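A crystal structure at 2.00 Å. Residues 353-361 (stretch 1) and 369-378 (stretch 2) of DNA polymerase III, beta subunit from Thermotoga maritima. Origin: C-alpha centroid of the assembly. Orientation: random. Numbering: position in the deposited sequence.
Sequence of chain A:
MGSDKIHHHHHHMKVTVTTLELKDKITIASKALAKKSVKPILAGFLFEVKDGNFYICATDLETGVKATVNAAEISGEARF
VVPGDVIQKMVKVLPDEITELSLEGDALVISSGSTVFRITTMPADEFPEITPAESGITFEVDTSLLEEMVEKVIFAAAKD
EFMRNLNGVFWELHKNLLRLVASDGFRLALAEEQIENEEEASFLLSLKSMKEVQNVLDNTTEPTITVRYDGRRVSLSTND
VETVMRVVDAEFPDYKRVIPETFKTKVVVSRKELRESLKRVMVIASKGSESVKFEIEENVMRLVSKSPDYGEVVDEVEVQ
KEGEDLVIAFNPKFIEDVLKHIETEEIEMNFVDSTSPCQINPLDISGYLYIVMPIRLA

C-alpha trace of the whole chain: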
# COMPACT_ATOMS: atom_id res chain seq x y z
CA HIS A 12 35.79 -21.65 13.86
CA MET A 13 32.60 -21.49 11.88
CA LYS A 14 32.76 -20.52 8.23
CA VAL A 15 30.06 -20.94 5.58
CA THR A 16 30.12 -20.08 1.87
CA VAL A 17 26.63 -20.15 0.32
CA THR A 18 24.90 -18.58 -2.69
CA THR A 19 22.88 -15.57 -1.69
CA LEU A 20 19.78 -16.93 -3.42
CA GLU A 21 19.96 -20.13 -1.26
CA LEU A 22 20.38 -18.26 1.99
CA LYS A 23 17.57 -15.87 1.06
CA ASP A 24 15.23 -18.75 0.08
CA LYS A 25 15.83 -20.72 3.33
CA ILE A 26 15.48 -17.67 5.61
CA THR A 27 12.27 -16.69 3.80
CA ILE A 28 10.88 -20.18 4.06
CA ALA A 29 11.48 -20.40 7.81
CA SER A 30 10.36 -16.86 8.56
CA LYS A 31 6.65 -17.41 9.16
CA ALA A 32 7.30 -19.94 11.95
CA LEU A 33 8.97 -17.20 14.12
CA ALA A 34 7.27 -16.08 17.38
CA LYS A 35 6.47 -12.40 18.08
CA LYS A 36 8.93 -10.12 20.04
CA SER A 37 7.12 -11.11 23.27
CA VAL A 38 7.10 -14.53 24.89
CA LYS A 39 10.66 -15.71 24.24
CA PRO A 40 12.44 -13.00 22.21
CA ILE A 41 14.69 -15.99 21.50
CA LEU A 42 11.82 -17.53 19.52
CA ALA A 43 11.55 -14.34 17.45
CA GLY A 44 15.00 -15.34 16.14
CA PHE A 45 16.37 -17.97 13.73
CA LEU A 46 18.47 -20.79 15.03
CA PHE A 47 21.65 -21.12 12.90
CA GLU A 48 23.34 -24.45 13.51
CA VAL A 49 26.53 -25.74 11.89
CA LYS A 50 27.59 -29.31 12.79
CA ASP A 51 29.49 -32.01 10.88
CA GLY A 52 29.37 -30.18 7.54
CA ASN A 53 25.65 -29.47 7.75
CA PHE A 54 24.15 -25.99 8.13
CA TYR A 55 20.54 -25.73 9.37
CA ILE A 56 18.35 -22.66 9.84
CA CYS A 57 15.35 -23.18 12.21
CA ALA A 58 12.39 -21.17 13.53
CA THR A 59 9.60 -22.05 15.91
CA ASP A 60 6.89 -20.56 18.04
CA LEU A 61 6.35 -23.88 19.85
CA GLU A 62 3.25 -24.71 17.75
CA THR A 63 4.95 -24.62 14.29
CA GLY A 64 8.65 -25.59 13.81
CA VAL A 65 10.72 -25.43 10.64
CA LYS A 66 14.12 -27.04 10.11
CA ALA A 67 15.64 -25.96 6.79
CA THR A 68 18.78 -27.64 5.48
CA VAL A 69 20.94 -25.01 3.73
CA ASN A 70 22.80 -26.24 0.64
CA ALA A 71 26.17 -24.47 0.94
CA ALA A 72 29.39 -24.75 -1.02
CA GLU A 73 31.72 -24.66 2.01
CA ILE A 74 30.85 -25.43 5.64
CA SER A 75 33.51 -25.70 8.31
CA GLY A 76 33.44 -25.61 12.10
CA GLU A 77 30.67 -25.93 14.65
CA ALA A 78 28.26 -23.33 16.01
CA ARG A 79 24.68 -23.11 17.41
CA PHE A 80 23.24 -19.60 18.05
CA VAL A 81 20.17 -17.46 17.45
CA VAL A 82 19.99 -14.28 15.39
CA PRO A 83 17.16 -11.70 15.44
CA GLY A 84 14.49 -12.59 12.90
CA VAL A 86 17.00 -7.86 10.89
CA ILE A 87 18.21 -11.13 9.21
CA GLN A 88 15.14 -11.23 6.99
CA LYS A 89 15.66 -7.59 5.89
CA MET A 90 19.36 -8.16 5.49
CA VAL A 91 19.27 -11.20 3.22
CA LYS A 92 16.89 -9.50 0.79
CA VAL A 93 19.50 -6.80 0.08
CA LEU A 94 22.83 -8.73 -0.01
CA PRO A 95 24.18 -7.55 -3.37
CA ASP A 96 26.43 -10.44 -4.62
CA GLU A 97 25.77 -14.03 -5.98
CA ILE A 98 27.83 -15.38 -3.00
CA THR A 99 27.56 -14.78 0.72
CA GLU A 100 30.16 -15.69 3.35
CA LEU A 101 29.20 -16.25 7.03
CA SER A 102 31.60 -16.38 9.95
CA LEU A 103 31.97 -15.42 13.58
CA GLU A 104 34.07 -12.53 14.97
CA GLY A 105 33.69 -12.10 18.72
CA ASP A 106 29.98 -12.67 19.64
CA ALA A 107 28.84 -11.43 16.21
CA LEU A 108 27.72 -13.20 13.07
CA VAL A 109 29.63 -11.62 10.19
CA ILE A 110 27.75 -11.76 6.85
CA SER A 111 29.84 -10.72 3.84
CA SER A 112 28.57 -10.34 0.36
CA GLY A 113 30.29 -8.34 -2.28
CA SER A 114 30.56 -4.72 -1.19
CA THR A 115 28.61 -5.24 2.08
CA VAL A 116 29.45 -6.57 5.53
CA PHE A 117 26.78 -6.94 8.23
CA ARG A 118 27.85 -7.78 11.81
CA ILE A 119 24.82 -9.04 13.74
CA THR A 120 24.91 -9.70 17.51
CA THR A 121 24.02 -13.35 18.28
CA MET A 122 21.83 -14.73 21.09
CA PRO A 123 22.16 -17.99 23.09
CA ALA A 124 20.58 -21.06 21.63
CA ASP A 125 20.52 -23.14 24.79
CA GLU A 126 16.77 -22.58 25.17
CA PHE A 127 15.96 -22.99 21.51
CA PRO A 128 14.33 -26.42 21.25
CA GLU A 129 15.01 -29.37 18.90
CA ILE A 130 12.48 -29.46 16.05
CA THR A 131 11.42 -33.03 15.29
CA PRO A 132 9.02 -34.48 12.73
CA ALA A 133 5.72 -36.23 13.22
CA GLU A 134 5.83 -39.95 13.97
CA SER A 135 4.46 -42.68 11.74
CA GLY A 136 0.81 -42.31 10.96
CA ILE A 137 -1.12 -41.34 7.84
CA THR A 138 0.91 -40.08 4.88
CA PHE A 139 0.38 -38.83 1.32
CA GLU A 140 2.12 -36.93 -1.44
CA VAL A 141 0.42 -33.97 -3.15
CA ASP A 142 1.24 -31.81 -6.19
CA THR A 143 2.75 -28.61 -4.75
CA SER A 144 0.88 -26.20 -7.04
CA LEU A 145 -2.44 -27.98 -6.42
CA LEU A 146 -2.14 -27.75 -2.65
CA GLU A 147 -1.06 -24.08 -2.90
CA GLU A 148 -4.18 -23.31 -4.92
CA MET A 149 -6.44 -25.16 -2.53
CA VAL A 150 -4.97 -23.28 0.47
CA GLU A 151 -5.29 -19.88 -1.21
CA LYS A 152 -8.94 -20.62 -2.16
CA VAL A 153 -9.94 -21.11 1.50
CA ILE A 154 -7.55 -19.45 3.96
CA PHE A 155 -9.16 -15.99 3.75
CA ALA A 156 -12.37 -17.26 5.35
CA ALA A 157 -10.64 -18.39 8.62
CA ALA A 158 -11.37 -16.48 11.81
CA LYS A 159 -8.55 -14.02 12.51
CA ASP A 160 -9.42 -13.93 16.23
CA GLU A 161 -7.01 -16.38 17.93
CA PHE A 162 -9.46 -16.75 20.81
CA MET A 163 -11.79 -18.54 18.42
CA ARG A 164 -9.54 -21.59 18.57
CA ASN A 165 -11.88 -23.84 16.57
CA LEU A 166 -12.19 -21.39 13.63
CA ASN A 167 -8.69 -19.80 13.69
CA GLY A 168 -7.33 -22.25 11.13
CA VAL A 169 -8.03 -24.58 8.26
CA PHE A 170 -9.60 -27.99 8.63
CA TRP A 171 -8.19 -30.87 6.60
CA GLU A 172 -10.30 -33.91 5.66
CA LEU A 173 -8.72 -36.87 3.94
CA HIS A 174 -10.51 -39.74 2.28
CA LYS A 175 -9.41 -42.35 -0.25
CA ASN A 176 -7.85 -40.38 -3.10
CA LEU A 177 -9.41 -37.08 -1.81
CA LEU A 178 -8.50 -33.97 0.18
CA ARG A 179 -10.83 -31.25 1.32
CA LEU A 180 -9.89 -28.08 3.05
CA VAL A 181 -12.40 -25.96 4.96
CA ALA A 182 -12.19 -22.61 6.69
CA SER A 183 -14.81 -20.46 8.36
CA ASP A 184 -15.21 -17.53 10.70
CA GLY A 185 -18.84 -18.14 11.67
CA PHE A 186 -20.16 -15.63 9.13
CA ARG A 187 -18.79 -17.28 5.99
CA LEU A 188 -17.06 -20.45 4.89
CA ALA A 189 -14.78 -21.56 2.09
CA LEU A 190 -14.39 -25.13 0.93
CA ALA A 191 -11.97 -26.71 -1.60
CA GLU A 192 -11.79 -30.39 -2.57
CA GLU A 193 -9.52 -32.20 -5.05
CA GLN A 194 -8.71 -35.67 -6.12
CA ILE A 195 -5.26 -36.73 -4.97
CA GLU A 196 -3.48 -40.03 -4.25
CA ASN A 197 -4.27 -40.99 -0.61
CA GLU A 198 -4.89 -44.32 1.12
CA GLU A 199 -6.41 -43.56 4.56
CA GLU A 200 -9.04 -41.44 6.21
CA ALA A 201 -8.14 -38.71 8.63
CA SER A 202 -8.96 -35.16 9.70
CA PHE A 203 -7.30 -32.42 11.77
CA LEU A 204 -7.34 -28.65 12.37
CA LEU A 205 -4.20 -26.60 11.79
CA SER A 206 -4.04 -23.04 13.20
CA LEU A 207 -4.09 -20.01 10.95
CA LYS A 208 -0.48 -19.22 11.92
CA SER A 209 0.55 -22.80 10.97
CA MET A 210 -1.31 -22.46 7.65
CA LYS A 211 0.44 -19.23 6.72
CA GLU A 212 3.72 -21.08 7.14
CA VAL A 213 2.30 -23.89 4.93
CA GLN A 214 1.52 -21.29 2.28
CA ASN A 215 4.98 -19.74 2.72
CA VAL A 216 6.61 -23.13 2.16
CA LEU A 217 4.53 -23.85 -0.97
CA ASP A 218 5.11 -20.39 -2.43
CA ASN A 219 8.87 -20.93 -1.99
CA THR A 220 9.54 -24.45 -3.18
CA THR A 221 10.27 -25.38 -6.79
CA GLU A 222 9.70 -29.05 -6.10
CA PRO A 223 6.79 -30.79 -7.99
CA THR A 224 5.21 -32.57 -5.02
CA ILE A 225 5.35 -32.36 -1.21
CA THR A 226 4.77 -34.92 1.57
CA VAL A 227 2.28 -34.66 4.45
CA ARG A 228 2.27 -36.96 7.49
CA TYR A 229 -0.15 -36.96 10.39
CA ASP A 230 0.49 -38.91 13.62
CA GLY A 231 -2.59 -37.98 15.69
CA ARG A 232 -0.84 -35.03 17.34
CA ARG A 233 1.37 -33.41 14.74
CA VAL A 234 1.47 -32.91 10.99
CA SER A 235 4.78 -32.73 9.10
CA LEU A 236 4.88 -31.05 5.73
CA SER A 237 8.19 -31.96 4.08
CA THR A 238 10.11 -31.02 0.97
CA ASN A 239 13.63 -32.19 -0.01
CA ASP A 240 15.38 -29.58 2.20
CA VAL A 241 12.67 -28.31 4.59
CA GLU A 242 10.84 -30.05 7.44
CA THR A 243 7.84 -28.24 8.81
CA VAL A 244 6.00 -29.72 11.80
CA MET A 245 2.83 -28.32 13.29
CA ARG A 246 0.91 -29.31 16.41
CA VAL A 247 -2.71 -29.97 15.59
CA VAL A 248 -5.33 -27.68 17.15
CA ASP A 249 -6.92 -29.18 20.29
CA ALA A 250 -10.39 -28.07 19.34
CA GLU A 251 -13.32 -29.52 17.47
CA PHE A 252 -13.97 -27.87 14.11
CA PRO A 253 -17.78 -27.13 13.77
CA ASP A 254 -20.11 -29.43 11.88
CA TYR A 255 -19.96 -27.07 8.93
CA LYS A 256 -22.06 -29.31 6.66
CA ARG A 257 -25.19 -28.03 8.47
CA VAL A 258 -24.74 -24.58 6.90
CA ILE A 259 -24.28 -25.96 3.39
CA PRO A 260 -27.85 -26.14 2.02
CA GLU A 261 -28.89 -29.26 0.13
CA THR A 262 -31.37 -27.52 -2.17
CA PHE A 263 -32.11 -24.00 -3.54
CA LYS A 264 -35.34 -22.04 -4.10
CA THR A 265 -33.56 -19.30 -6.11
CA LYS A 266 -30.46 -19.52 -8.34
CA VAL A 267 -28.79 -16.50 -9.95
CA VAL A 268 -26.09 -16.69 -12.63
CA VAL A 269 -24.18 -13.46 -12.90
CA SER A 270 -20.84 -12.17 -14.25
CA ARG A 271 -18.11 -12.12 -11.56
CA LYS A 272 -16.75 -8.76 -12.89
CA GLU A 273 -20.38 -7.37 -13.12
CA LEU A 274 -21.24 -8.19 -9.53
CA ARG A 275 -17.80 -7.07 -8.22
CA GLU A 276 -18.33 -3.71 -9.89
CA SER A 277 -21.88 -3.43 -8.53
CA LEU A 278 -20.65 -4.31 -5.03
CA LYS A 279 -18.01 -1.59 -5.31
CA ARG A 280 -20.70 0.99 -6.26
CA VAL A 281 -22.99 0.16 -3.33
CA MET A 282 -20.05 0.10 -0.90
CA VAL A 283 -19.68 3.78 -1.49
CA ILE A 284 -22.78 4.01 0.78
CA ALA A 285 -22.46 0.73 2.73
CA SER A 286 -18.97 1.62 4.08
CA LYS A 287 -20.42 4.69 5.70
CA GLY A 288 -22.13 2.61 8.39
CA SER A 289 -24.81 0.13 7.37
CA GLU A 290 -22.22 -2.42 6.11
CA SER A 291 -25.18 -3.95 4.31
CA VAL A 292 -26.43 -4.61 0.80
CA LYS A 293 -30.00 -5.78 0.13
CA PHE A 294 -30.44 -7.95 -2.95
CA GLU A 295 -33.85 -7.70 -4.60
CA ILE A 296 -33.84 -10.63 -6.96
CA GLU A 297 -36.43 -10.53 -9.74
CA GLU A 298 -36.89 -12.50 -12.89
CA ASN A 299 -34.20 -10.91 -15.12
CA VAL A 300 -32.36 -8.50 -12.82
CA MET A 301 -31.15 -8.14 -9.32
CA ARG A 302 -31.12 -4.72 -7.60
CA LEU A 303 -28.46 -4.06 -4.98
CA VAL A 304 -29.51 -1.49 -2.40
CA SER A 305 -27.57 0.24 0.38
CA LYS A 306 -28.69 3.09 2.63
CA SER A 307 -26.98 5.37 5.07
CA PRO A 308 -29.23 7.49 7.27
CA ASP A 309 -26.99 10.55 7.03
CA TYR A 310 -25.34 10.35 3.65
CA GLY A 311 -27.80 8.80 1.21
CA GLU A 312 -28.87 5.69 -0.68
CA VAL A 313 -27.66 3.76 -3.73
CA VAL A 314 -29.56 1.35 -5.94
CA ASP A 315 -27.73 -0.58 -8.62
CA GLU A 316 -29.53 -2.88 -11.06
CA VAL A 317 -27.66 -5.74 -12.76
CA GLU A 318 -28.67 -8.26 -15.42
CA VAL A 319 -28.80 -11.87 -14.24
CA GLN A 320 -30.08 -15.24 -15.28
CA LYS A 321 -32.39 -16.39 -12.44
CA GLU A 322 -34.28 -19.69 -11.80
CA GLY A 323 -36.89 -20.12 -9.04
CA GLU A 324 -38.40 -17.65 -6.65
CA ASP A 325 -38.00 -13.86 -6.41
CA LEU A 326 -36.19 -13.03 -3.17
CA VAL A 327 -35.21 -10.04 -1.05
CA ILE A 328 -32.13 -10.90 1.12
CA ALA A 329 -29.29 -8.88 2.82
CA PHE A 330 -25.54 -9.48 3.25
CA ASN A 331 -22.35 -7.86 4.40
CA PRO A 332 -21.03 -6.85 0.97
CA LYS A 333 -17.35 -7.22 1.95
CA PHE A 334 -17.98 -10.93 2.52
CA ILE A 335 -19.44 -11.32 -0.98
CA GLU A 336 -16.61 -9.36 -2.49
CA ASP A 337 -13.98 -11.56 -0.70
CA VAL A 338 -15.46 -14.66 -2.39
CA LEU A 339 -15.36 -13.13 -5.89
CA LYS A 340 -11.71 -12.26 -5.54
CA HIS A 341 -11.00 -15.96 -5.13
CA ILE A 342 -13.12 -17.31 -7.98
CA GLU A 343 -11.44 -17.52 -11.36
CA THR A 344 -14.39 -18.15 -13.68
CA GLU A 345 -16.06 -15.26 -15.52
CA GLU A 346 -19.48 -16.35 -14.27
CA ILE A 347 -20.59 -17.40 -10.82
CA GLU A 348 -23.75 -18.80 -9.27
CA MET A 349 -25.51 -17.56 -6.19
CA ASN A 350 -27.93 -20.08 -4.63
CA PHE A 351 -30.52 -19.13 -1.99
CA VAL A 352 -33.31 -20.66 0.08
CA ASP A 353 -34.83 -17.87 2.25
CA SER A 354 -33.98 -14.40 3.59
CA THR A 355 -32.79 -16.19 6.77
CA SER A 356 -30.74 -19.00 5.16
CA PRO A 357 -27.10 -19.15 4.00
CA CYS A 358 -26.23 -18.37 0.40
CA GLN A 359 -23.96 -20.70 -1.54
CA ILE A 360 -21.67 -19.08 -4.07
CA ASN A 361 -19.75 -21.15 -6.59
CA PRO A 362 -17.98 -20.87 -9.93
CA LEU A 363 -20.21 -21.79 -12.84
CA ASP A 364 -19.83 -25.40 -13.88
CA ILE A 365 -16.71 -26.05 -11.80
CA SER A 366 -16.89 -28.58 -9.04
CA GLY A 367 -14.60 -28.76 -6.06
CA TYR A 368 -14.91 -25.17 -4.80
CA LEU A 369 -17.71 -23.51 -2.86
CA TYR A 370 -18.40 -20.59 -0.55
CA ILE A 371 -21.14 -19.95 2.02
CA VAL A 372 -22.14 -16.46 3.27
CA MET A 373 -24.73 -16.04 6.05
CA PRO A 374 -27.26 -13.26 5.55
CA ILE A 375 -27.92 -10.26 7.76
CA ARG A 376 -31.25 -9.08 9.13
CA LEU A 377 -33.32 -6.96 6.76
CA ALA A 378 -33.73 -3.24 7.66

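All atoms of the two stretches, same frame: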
# COMPACT_ATOMS: atom_id res chain seq x y z
N ASP A 353 -33.96 -18.83 1.55
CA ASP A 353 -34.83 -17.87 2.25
C ASP A 353 -33.99 -16.68 2.67
O ASP A 353 -32.77 -16.76 2.68
CB ASP A 353 -35.33 -18.46 3.58
CG ASP A 353 -36.29 -19.55 3.41
OD1 ASP A 353 -37.00 -19.54 2.37
OD2 ASP A 353 -36.35 -20.40 4.30
N SER A 354 -34.66 -15.62 3.10
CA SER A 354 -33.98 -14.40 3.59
C SER A 354 -33.14 -14.70 4.84
O SER A 354 -32.22 -13.97 5.16
CB SER A 354 -35.02 -13.30 3.88
OG SER A 354 -35.76 -13.55 5.08
N THR A 355 -33.44 -15.81 5.50
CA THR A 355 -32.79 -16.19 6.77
C THR A 355 -31.81 -17.36 6.64
O THR A 355 -31.24 -17.78 7.62
CB THR A 355 -33.83 -16.50 7.83
OG1 THR A 355 -34.69 -17.55 7.37
CG2 THR A 355 -34.68 -15.26 8.05
N SER A 356 -31.57 -17.82 5.40
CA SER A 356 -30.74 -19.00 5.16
C SER A 356 -29.42 -18.61 4.49
O SER A 356 -29.35 -17.57 3.81
CB SER A 356 -31.53 -19.94 4.25
OG SER A 356 -32.71 -20.33 4.91
N PRO A 357 -28.37 -19.43 4.67
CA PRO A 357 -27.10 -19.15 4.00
C PRO A 357 -27.27 -19.07 2.48
O PRO A 357 -28.21 -19.65 1.90
CB PRO A 357 -26.24 -20.38 4.33
CG PRO A 357 -26.84 -20.95 5.58
CD PRO A 357 -28.30 -20.63 5.53
N CYS A 358 -26.35 -18.37 1.85
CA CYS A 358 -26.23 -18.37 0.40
C CYS A 358 -24.98 -19.17 0.04
O CYS A 358 -23.91 -18.99 0.67
CB CYS A 358 -26.09 -16.92 -0.08
SG CYS A 358 -25.62 -16.73 -1.75
N GLN A 359 -25.10 -20.02 -0.95
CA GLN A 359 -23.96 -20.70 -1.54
C GLN A 359 -23.55 -19.98 -2.81
O GLN A 359 -24.37 -19.75 -3.70
CB GLN A 359 -24.24 -22.18 -1.83
CG GLN A 359 -23.04 -22.87 -2.44
CD GLN A 359 -23.25 -24.34 -2.67
OE1 GLN A 359 -23.51 -25.07 -1.75
NE2 GLN A 359 -23.14 -24.77 -3.92
N ILE A 360 -22.28 -19.60 -2.88
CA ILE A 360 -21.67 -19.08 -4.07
C ILE A 360 -20.63 -20.07 -4.64
O ILE A 360 -19.72 -20.60 -3.92
CB ILE A 360 -21.04 -17.72 -3.82
CG1 ILE A 360 -22.10 -16.72 -3.33
CG2 ILE A 360 -20.38 -17.21 -5.11
CD1 ILE A 360 -21.53 -15.45 -2.81
N ASN A 361 -20.74 -20.30 -5.94
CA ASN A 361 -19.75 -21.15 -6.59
C ASN A 361 -19.42 -20.68 -8.00
O ASN A 361 -20.19 -19.99 -8.61
CB ASN A 361 -20.25 -22.61 -6.59
CG ASN A 361 -21.64 -22.75 -7.06
OD1 ASN A 361 -22.59 -22.77 -6.26
ND2 ASN A 361 -21.79 -22.93 -8.38
N LEU A 369 -16.46 -24.17 -3.21
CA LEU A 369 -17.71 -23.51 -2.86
C LEU A 369 -17.57 -22.64 -1.61
O LEU A 369 -16.71 -22.87 -0.73
CB LEU A 369 -18.85 -24.50 -2.68
CG LEU A 369 -18.99 -25.34 -1.43
CD1 LEU A 369 -19.58 -24.58 -0.25
CD2 LEU A 369 -19.88 -26.48 -1.75
N TYR A 370 -18.42 -21.63 -1.58
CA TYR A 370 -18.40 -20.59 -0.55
C TYR A 370 -19.77 -20.43 0.02
O TYR A 370 -20.71 -20.48 -0.71
CB TYR A 370 -17.89 -19.25 -1.12
CG TYR A 370 -16.52 -19.46 -1.69
CD1 TYR A 370 -15.40 -19.37 -0.88
CD2 TYR A 370 -16.34 -19.82 -3.04
CE1 TYR A 370 -14.10 -19.62 -1.41
CE2 TYR A 370 -15.06 -20.04 -3.56
CZ TYR A 370 -13.96 -19.96 -2.74
OH TYR A 370 -12.71 -20.16 -3.23
N ILE A 371 -19.87 -20.20 1.32
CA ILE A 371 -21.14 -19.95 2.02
C ILE A 371 -21.00 -18.57 2.70
O ILE A 371 -19.93 -18.26 3.28
CB ILE A 371 -21.43 -21.03 3.11
CG1 ILE A 371 -21.44 -22.45 2.51
CG2 ILE A 371 -22.72 -20.70 3.88
CD1 ILE A 371 -22.62 -22.73 1.67
N VAL A 372 -22.02 -17.72 2.54
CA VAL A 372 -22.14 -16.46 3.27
C VAL A 372 -23.51 -16.45 3.98
O VAL A 372 -24.53 -16.76 3.38
CB VAL A 372 -21.98 -15.23 2.34
CG1 VAL A 372 -21.85 -13.94 3.16
CG2 VAL A 372 -20.73 -15.34 1.47
N MET A 373 -23.51 -16.12 5.27
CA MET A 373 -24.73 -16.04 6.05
C MET A 373 -25.31 -14.66 5.80
O MET A 373 -24.56 -13.70 5.65
CB MET A 373 -24.38 -16.19 7.54
CG MET A 373 -23.63 -17.48 7.89
SD MET A 373 -24.52 -19.02 7.54
CE MET A 373 -26.10 -18.61 8.32
N PRO A 374 -26.65 -14.54 5.78
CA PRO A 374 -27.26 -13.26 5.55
C PRO A 374 -27.35 -12.43 6.80
O PRO A 374 -27.13 -12.94 7.89
CB PRO A 374 -28.66 -13.61 5.07
CG PRO A 374 -28.97 -14.88 5.65
CD PRO A 374 -27.66 -15.59 5.95
N ILE A 375 -27.70 -11.16 6.64
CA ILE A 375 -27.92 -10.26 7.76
C ILE A 375 -29.39 -9.87 7.78
O ILE A 375 -30.11 -9.98 6.79
CB ILE A 375 -26.97 -9.03 7.75
CG1 ILE A 375 -27.19 -8.14 6.54
CG2 ILE A 375 -25.49 -9.45 7.76
CD1 ILE A 375 -26.24 -6.96 6.53
N ARG A 376 -29.85 -9.43 8.94
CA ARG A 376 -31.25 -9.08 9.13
C ARG A 376 -31.63 -7.92 8.23
O ARG A 376 -30.84 -7.00 8.00
CB ARG A 376 -31.50 -8.74 10.60
CG ARG A 376 -31.19 -9.91 11.51
N LEU A 377 -32.83 -8.00 7.65
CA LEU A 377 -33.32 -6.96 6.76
C LEU A 377 -33.69 -5.69 7.57
O LEU A 377 -34.23 -5.80 8.67
CB LEU A 377 -34.51 -7.48 5.95
CG LEU A 377 -34.06 -8.50 4.87
CD1 LEU A 377 -35.16 -9.47 4.45
CD2 LEU A 377 -33.55 -7.77 3.67
N ALA A 378 -33.35 -4.52 7.04
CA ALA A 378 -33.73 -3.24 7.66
C ALA A 378 -35.17 -2.93 7.27
O ALA A 378 -36.03 -3.82 7.31
CB ALA A 378 -32.78 -2.10 7.22
O HOH W 1 -31.81 -11.16 4.73

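Apolar packing between the two stretches lies on both faces of a short antiparallel strand pair, 358-361 against 369-372. On one face the buried side chains of Ile360, Tyr370 and Val372 meet: Ile360 CB lies 4.4 Å from Tyr370 CB, its directly paired neighbour, and Ile360 CD1 reaches along the sheet to within 4.4 Å of Val372 CG2. Cys358 points to this same face. The other face carries Gln359 and Ile371, a non-hydrogen-bonded pair whose CA atoms are 4.6 Å apart; Gln359 CB packs at 3.9 Å from Ile371 CD1, so the aliphatic part of the glutamine serves as an apolar surface. Pro357 extends this packing beyond the strand, with CB 3.6 Å from Ile371 CG2 and CG 3.6 Å from Met373 SD. The CA-to-CB bond of Met373 points away, but its m, m, m rotamer folds the chain back to make that contact.

Four backbone hydrogen bonds fix the register. Cys358 and Val372 exchange two, N to O in each direction at 2.9 Å, the one from Cys358 N almost linear at 179°. Ile360 and Tyr370 form the second such ring, with Ile360 N to Tyr370 O at 2.8 Å and Tyr370 N to Ile360 O at 2.9 Å. Between them, CA-H...O contacts join Ile371 CA to Cys358 O (3.2 Å) and Gln359 CA to Tyr370 O (3.4 Å).

Past the strands, Pro374 points toward the type I turn Asp353-Ser356, its CG 3.3 Å from Ser356 O and 3.4 Å from Ser354 O. Ser356 N closes the turn on Asp353 O at 3.2 Å. At the polar edge, one water donates to both Ser354 O and Ile375 O, each 2.9 Å from the water oxygen, bridging backbones that do not bond directly. Gln359 NE2 donates to Asn361 OD1 at 3.1 Å, within its own strand.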